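Local coordinates for protein aromatic-L-amino-acid decarboxylase (Catharanthus roseus, PDB 6EEW) that decarboxylates L-tryptophan to tryptamine and 5-hydroxy-L-tryptophan to serotonin, working as a homodimer with pyridoxal 5'-phosphate as cofactor, at residues Val35-Asp40 and Asp80-Ile85; Arg301-Gly306 and Arg420-Val425; Lys402-Trp407 and Arg484-Ile489. One frame throughout, in Å; residues are numbered along the deposited sequence.

Contact 1: residues Val35-Asp40 and Asp80-Ile85; sequences VDFIAD and DIQKDI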
# COMPACT_ATOMS: atom_id res chain seq x y z
N VAL A 35 4.65 22.43 8.86
CA VAL A 35 4.12 23.09 7.68
C VAL A 35 5.07 24.18 7.22
O VAL A 35 5.36 24.32 6.03
CB VAL A 35 2.72 23.65 7.94
CG1 VAL A 35 2.34 24.64 6.85
CG2 VAL A 35 1.71 22.52 8.00
N ASP A 36 5.55 24.99 8.16
CA ASP A 36 6.48 26.04 7.76
C ASP A 36 7.76 25.44 7.20
O ASP A 36 8.30 25.92 6.19
CB ASP A 36 6.78 26.96 8.95
CG ASP A 36 5.60 27.86 9.29
OD1 ASP A 36 4.84 28.21 8.38
OD2 ASP A 36 5.42 28.20 10.48
N PHE A 37 8.23 24.34 7.79
CA PHE A 37 9.44 23.71 7.27
C PHE A 37 9.23 23.17 5.86
O PHE A 37 10.10 23.31 5.00
CB PHE A 37 9.88 22.58 8.21
CG PHE A 37 11.12 21.87 7.75
CD1 PHE A 37 12.38 22.43 7.96
CD2 PHE A 37 11.03 20.64 7.11
CE1 PHE A 37 13.53 21.77 7.54
CE2 PHE A 37 12.18 19.98 6.68
CZ PHE A 37 13.43 20.55 6.90
N ILE A 38 8.08 22.55 5.62
CA ILE A 38 7.79 21.96 4.31
C ILE A 38 7.65 23.04 3.25
O ILE A 38 8.12 22.88 2.12
CB ILE A 38 6.52 21.10 4.39
CG1 ILE A 38 6.73 19.87 5.28
CG2 ILE A 38 6.04 20.71 2.98
CD1 ILE A 38 5.47 19.01 5.46
N ALA A 39 6.96 24.13 3.58
CA ALA A 39 6.85 25.23 2.64
C ALA A 39 8.22 25.80 2.32
O ALA A 39 8.51 26.13 1.17
CB ALA A 39 5.92 26.31 3.18
N ASP A 40 9.08 25.91 3.33
CA ASP A 40 10.44 26.38 3.09
C ASP A 40 11.19 25.42 2.16
O ASP A 40 11.99 25.86 1.32
CB ASP A 40 11.18 26.54 4.41
CG ASP A 40 10.55 27.60 5.30
OD1 ASP A 40 9.54 28.21 4.87
OD2 ASP A 40 11.07 27.84 6.42
N ASP A 80 18.91 17.32 12.44
CA ASP A 80 19.44 16.13 11.77
C ASP A 80 18.76 15.91 10.43
O ASP A 80 19.36 15.35 9.51
CB ASP A 80 19.27 14.90 12.65
CG ASP A 80 20.12 14.96 13.90
OD1 ASP A 80 20.93 15.90 14.02
OD2 ASP A 80 19.95 14.07 14.77
N ILE A 81 17.49 16.29 10.31
CA ILE A 81 16.81 16.16 9.03
C ILE A 81 17.39 17.13 8.03
O ILE A 81 17.55 16.81 6.84
CB ILE A 81 15.30 16.36 9.23
CG1 ILE A 81 14.75 15.18 10.03
CG2 ILE A 81 14.61 16.48 7.87
CD1 ILE A 81 13.29 15.26 10.31
N GLN A 82 17.73 18.34 8.49
CA GLN A 82 18.34 19.32 7.60
C GLN A 82 19.75 18.91 7.20
O GLN A 82 20.18 19.18 6.08
CB GLN A 82 18.35 20.70 8.27
CG GLN A 82 17.14 21.56 7.94
CD GLN A 82 17.16 22.10 6.51
OE1 GLN A 82 17.41 21.37 5.55
NE2 GLN A 82 16.89 23.39 6.37
N LYS A 83 20.47 18.24 8.10
CA LYS A 83 21.91 18.03 7.95
C LYS A 83 22.28 16.64 7.43
O LYS A 83 23.33 16.50 6.79
CB LYS A 83 22.60 18.30 9.28
CG LYS A 83 24.12 18.33 9.24
CD LYS A 83 24.65 18.33 10.66
CE LYS A 83 24.14 17.11 11.41
NZ LYS A 83 24.62 17.09 12.81
N ASP A 84 21.46 15.61 7.67
CA ASP A 84 21.79 14.23 7.37
C ASP A 84 20.79 13.54 6.44
O ASP A 84 21.18 12.58 5.77
CB ASP A 84 21.86 13.39 8.65
CG ASP A 84 22.86 13.93 9.66
OD1 ASP A 84 23.99 14.28 9.25
OD2 ASP A 84 22.51 13.98 10.86
N ILE A 85 19.53 13.98 6.40
CA ILE A 85 18.53 13.33 5.56
C ILE A 85 18.38 14.06 4.23
O ILE A 85 18.65 13.49 3.16
CB ILE A 85 17.16 13.24 6.26
CG1 ILE A 85 17.28 12.46 7.58
CG2 ILE A 85 16.16 12.57 5.33
CD1 ILE A 85 17.74 11.04 7.41

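Contact 2: residues Arg301-Gly306 and Arg420-Val425; sequences RHYLDG and RNFSLV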
# COMPACT_ATOMS: atom_id res chain seq x y z
N ARG A 301 -7.88 11.34 -25.94
CA ARG A 301 -8.80 10.27 -25.59
C ARG A 301 -8.81 9.17 -26.64
O ARG A 301 -9.25 8.06 -26.34
CB ARG A 301 -10.20 10.84 -25.35
CG ARG A 301 -11.27 9.79 -25.04
CD ARG A 301 -10.88 8.85 -23.90
NE ARG A 301 -12.01 7.99 -23.55
CZ ARG A 301 -12.54 7.10 -24.39
NH1 ARG A 301 -12.05 6.98 -25.62
NH2 ARG A 301 -13.57 6.35 -24.00
N HIS A 302 -8.31 9.45 -27.86
CA HIS A 302 -8.26 8.41 -28.89
C HIS A 302 -7.44 7.22 -28.44
O HIS A 302 -7.67 6.09 -28.90
CB HIS A 302 -7.69 8.97 -30.20
CG HIS A 302 -6.25 9.37 -30.11
ND1 HIS A 302 -5.22 8.48 -30.37
CD2 HIS A 302 -5.65 10.53 -29.75
CE1 HIS A 302 -4.06 9.09 -30.20
NE2 HIS A 302 -4.30 10.33 -29.82
N TYR A 303 -6.49 7.42 -27.52
CA TYR A 303 -5.69 6.30 -27.07
C TYR A 303 -6.52 5.24 -26.36
O TYR A 303 -6.06 4.11 -26.19
CB TYR A 303 -4.56 6.77 -26.17
CG TYR A 303 -3.36 7.27 -26.94
CD1 TYR A 303 -2.68 6.46 -27.82
CD2 TYR A 303 -2.89 8.57 -26.76
CE1 TYR A 303 -1.57 6.91 -28.52
CE2 TYR A 303 -1.77 9.03 -27.42
CZ TYR A 303 -1.12 8.20 -28.31
OH TYR A 303 -0.01 8.66 -28.99
N LEU A 304 -7.71 5.59 -25.87
CA LEU A 304 -8.59 4.61 -25.25
C LEU A 304 -9.69 4.11 -26.18
O LEU A 304 -10.62 3.46 -25.70
CB LEU A 304 -9.23 5.20 -23.98
CG LEU A 304 -8.28 5.46 -22.82
CD1 LEU A 304 -9.03 6.07 -21.65
CD2 LEU A 304 -7.57 4.19 -22.40
N ASP A 305 -9.62 4.41 -27.47
CA ASP A 305 -10.62 3.86 -28.37
C ASP A 305 -10.59 2.34 -28.28
O ASP A 305 -9.53 1.73 -28.38
CB ASP A 305 -10.38 4.32 -29.82
CG ASP A 305 -10.80 5.77 -30.07
OD1 ASP A 305 -11.45 6.39 -29.19
OD2 ASP A 305 -10.49 6.28 -31.17
N GLY A 306 -11.77 1.73 -28.13
CA GLY A 306 -11.89 0.31 -27.87
C GLY A 306 -11.94 -0.09 -26.41
O GLY A 306 -12.10 -1.28 -26.12
N ARG A 420 7.72 11.74 -29.80
CA ARG A 420 7.24 12.22 -28.50
C ARG A 420 5.72 12.12 -28.48
O ARG A 420 5.04 12.88 -29.17
CB ARG A 420 7.70 13.66 -28.26
CG ARG A 420 7.13 14.29 -26.99
CD ARG A 420 7.02 15.80 -27.08
NE ARG A 420 6.17 16.22 -28.20
CZ ARG A 420 4.85 16.17 -28.19
NH1 ARG A 420 4.19 15.73 -27.13
NH2 ARG A 420 4.17 16.56 -29.26
N ASN A 421 5.19 11.17 -27.69
CA ASN A 421 3.74 10.98 -27.59
C ASN A 421 3.10 11.83 -26.51
O ASN A 421 1.93 12.20 -26.63
CB ASN A 421 3.42 9.52 -27.28
CG ASN A 421 3.93 8.56 -28.34
OD1 ASN A 421 3.74 8.79 -29.54
ND2 ASN A 421 4.58 7.49 -27.90
N PHE A 422 3.83 12.12 -25.43
CA PHE A 422 3.27 12.84 -24.30
C PHE A 422 4.27 13.87 -23.80
O PHE A 422 4.63 14.80 -24.52
CB PHE A 422 2.88 11.84 -23.20
CG PHE A 422 1.96 10.74 -23.67
CD1 PHE A 422 0.59 10.95 -23.76
CD2 PHE A 422 2.46 9.51 -24.06
CE1 PHE A 422 -0.27 9.94 -24.19
CE2 PHE A 422 1.62 8.50 -24.49
CZ PHE A 422 0.24 8.72 -24.56
N SER A 423 4.74 13.70 -22.56
CA SER A 423 5.63 14.68 -21.94
C SER A 423 7.09 14.23 -21.92
O SER A 423 7.95 14.96 -21.41
CB SER A 423 5.15 14.99 -20.52
OG SER A 423 6.12 15.77 -19.86
N LEU A 424 7.39 13.03 -22.41
CA LEU A 424 8.73 12.47 -22.33
C LEU A 424 9.39 12.58 -23.69
O LEU A 424 8.81 12.15 -24.69
CB LEU A 424 8.70 11.00 -21.88
CG LEU A 424 9.94 10.20 -22.27
CD1 LEU A 424 11.17 10.69 -21.52
CD2 LEU A 424 9.71 8.71 -22.04
N VAL A 425 10.61 13.14 -23.72
CA VAL A 425 11.37 13.33 -24.96
C VAL A 425 12.60 12.44 -24.91
O VAL A 425 13.44 12.57 -24.02
CB VAL A 425 11.77 14.81 -25.13
CG1 VAL A 425 12.51 15.03 -26.46
CG2 VAL A 425 10.57 15.71 -25.02

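Contact 3: residues Lys402-Trp407 and Arg484-Ile489; sequences KMFEEW and RVWDLI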
# COMPACT_ATOMS: atom_id res chain seq x y z
N LYS A 402 6.93 19.45 -26.09
CA LYS A 402 6.95 19.71 -27.52
C LYS A 402 7.94 20.81 -27.85
O LYS A 402 8.70 20.72 -28.83
CB LYS A 402 5.54 20.09 -27.99
CG LYS A 402 5.31 20.06 -29.49
CD LYS A 402 3.83 20.33 -29.79
CE LYS A 402 3.51 20.26 -31.28
NZ LYS A 402 4.20 21.32 -32.05
N MET A 403 7.94 21.88 -27.05
CA MET A 403 8.91 22.95 -27.20
C MET A 403 10.34 22.42 -27.09
O MET A 403 11.21 22.78 -27.90
CB MET A 403 8.62 24.02 -26.14
CG MET A 403 9.43 25.28 -26.19
SD MET A 403 8.85 26.43 -24.91
CE MET A 403 9.26 25.53 -23.42
N PHE A 404 10.61 21.58 -26.08
CA PHE A 404 11.96 21.03 -25.94
C PHE A 404 12.35 20.17 -27.13
O PHE A 404 13.50 20.22 -27.60
CB PHE A 404 12.09 20.21 -24.65
CG PHE A 404 13.45 19.59 -24.50
CD1 PHE A 404 14.48 20.30 -23.90
CD2 PHE A 404 13.72 18.33 -25.02
CE1 PHE A 404 15.74 19.75 -23.78
CE2 PHE A 404 14.98 17.77 -24.91
CZ PHE A 404 15.99 18.48 -24.29
N GLU A 405 11.41 19.37 -27.63
CA GLU A 405 11.68 18.56 -28.82
C GLU A 405 12.04 19.45 -30.00
O GLU A 405 12.99 19.17 -30.74
CB GLU A 405 10.46 17.71 -29.17
CG GLU A 405 10.60 16.99 -30.50
CD GLU A 405 9.29 16.40 -30.97
OE1 GLU A 405 8.24 16.70 -30.36
OE2 GLU A 405 9.31 15.63 -31.95
N GLU A 406 11.29 20.54 -30.18
CA GLU A 406 11.56 21.46 -31.28
C GLU A 406 12.96 22.05 -31.16
O GLU A 406 13.70 22.11 -32.15
CB GLU A 406 10.50 22.56 -31.28
CG GLU A 406 9.10 22.03 -31.45
CD GLU A 406 8.04 23.10 -31.28
OE1 GLU A 406 8.39 24.30 -31.30
OE2 GLU A 406 6.85 22.75 -31.11
N TRP A 407 13.35 22.45 -29.95
CA TRP A 407 14.72 22.90 -29.73
C TRP A 407 15.73 21.84 -30.16
O TRP A 407 16.69 22.13 -30.89
CB TRP A 407 14.94 23.25 -28.25
CG TRP A 407 14.13 24.41 -27.78
CD1 TRP A 407 13.61 25.42 -28.53
CD2 TRP A 407 13.74 24.67 -26.43
NE1 TRP A 407 12.92 26.30 -27.73
CE2 TRP A 407 12.98 25.86 -26.44
CE3 TRP A 407 13.94 24.01 -25.21
CZ2 TRP A 407 12.43 26.41 -25.28
CZ3 TRP A 407 13.40 24.56 -24.06
CH2 TRP A 407 12.65 25.74 -24.10
N ARG A 484 16.64 26.59 -19.53
CA ARG A 484 17.98 26.53 -18.94
C ARG A 484 18.57 25.13 -19.02
O ARG A 484 19.78 24.98 -19.20
CB ARG A 484 17.96 27.01 -17.49
CG ARG A 484 17.51 28.45 -17.31
CD ARG A 484 17.89 28.93 -15.92
NE ARG A 484 17.36 28.07 -14.87
CZ ARG A 484 17.59 28.23 -13.57
NH1 ARG A 484 18.34 29.25 -13.16
NH2 ARG A 484 17.07 27.39 -12.69
N VAL A 485 17.74 24.09 -18.90
CA VAL A 485 18.26 22.74 -19.09
C VAL A 485 18.80 22.57 -20.50
O VAL A 485 19.87 22.01 -20.71
CB VAL A 485 17.17 21.69 -18.80
CG1 VAL A 485 17.64 20.33 -19.29
CG2 VAL A 485 16.88 21.62 -17.31
N TRP A 486 18.05 23.05 -21.49
CA TRP A 486 18.52 22.94 -22.87
C TRP A 486 19.81 23.74 -23.07
O TRP A 486 20.74 23.27 -23.73
CB TRP A 486 17.42 23.40 -23.83
CG TRP A 486 17.86 23.43 -25.24
CD1 TRP A 486 17.81 24.49 -26.09
CD2 TRP A 486 18.47 22.36 -25.96
NE1 TRP A 486 18.31 24.14 -27.32
CE2 TRP A 486 18.74 22.84 -27.26
CE3 TRP A 486 18.81 21.04 -25.64
CZ2 TRP A 486 19.32 22.04 -28.24
CZ3 TRP A 486 19.39 20.25 -26.61
CH2 TRP A 486 19.65 20.76 -27.90
N ASP A 487 19.88 24.94 -22.50
CA ASP A 487 21.12 25.71 -22.58
C ASP A 487 22.28 24.93 -21.98
O ASP A 487 23.37 24.86 -22.56
CB ASP A 487 20.95 27.05 -21.85
CG ASP A 487 20.04 28.01 -22.59
OD1 ASP A 487 19.97 27.91 -23.83
OD2 ASP A 487 19.39 28.84 -21.93
N LEU A 488 22.06 24.31 -20.81
CA LEU A 488 23.11 23.55 -20.16
C LEU A 488 23.54 22.36 -21.01
O LEU A 488 24.73 22.05 -21.12
CB LEU A 488 22.64 23.07 -18.79
CG LEU A 488 23.61 22.21 -17.97
CD1 LEU A 488 24.84 23.00 -17.58
CD2 LEU A 488 22.95 21.55 -16.76
N ILE A 489 22.56 21.65 -21.58
CA ILE A 489 22.86 20.52 -22.44
C ILE A 489 23.76 20.95 -23.59
O ILE A 489 24.77 20.30 -23.89
CB ILE A 489 21.56 19.87 -22.95
CG1 ILE A 489 20.74 19.33 -21.76
CG2 ILE A 489 21.87 18.79 -23.98
CD1 ILE A 489 19.41 18.72 -22.13

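Contact 1: residues Val35-Asp40 and Asp80-Ile85
Phe37 reaches across from helix 24-44 to meet Gln82 and Ile81 of helix 74-85, and nearly everything that passes between the two segments passes through its ring. CB of Phe37 is directed toward helix 74-85, and from there CG stands anti to the backbone N (chi1 180°), which carries the ring straight out from its own helix; the nearest CA atoms, those of Phe37 and Gln82, are still 9.9 Å apart, so the ring has to span the distance. The far end of the ring does the touching. CE1 comes first, 3.6 Å from Gln82 CG, with CD of the same side chain at 3.8 Å from CE1. The methylene CG sits at the ring's edge, in its plane, while the amide is turned almost perpendicular to the ring, 88° between the planes. In Gln82, a bend at chi2 (-73°) brings CG and CD to the ring's rim as the two side chains slide past each other in opposite directions. At the tip, CZ is shared: Gln82 CG lies 4.0 Å from it and Ile81 CG2, approaching obliquely, 4.3 Å. No hydrogen bond crosses between the segments; this is a small bridge made by van der Waals contact between two helices of the N-terminal part of the chain, which in group II decarboxylases takes part in the dimer interface. The second subunit is close by here: Asp36 and Asp40 form salt bridges with Arg28 of the second subunit, Asp80 does so with Arg383 of that chain, and Ile81 also packs on its Trp379. In the same chain, Ile86 touches both Phe37 and Ile81. With the ring gone, as in an alanine here, Gln82 CG and Ile81 CG2 would probably lose their shared neighbour and the bent glutamine chain would be freer to turn.

Contact 2: residues Arg301-Gly306 and Arg420-Val425
Tyr303 and Phe422 meet ring to ring, coming from opposite directions. Tyr303 has CG beside its backbone N and anti to the carbonyl carbon (chi1 -82°), which aims its ring at Phe422. The closest pair is Tyr303 CE2 and Phe422 CZ at 3.5 Å, and Phe422 CE1 lies 3.7 Å from the same Tyr303 CE2. The planes are inclined at 42° with centroids 5.2 Å apart, an oblique pairing that is neither a stack nor an edge-to-face contact. Further along, the side chains of Tyr303 and Asn421 cross at about a right angle, Tyr303 OH staying 3.8 Å from Asn421 OD1, with no hydrogen bond between them. The asparagine amide is engaged elsewhere, its ND2 bonding to Thr265 O.

In the next shell, His302 lays CE1 over the centre of one face of the Tyr303 ring, 3.4 Å above its plane, and Thr267 also touches this tyrosine. Tyr303 itself rides on the short 3-10 turn 302-304, in which Leu304 N bonds to Arg301 O. On the other side, Tyr290 and Ala291 pack on Phe422, whose side chain is about 12 Å from a bound tryptophan and does not line that pocket. Arg420 NH1 bonds to Phe422 O at 2.8 Å (N-H...O angle 148°), within the guanidinium plane and on a carbonyl lone pair, and so ties the turn across Asn421 together.

The contact thus joins the loop before strand 312-315 of the large seven-stranded sheet to the turn entering strand 424-429 of the smaller antiparallel sheet, a junction between the large and C-terminal domains of a fold-type I PLP enzyme.

Contact 3: residues Lys402-Trp407 and Arg484-Ile489
With chi1 at 175°, Trp486 has CG anti to its backbone nitrogen and sends its indole across toward helix 375-409; Trp407, with CG beside the backbone N instead, turns its own indole back past it in the opposite direction. This brings Trp407 CB over one face of the Trp486 indole, a CH-pi contact 3.8 Å from the centroid of its five-membered ring, and CB is 3.6 Å from Trp486 NE1. The two five-membered rings are nearly parallel, 16° apart, but slid so far that they barely overlap. In exchange, Trp407 CE3 lies 3.8 Å from Trp486 CB. The segments 402-407 and 484-489 run roughly parallel, their axes crossing at -24° with a closest approach of 11.0 Å, a spacing that the bulky side chains fill in the C-terminal domain, where helices flank the four-stranded antiparallel sheet. Phe404 completes the aromatic cluster: it crosses Trp486 at about a right angle, CE1 reaching 3.8 Å from Trp486 CE3. Beside it, Ile489 CD1 meets the ring edge of Phe404 at CZ, 4.1 Å away. On the sheet side, Phe427 makes an edge-to-face contact with Phe404, and Phe414 touches Ile489.

From the N terminus, contact 1 comes first: it closes a loop of 39 residues between helices 24-44 and 74-85 and is finished before either of the others opens. Contact 2 then starts at 301-306, but before its loop closes at 420-425 the chain has already laid down 402-407, the first half of contact 3, which closes only at 484-489. The two therefore cross, and they touch: Arg420 NE forms a salt bridge with Glu405 OE1 at 3.0 Å, and Val425 packs on Phe404. Contact 2 ties the large domain to the C-terminal one, and contact 3 ties helices 375-409 and 479-496 together, while contact 1 stands apart, its nearest atoms about 15 Å from contact 3.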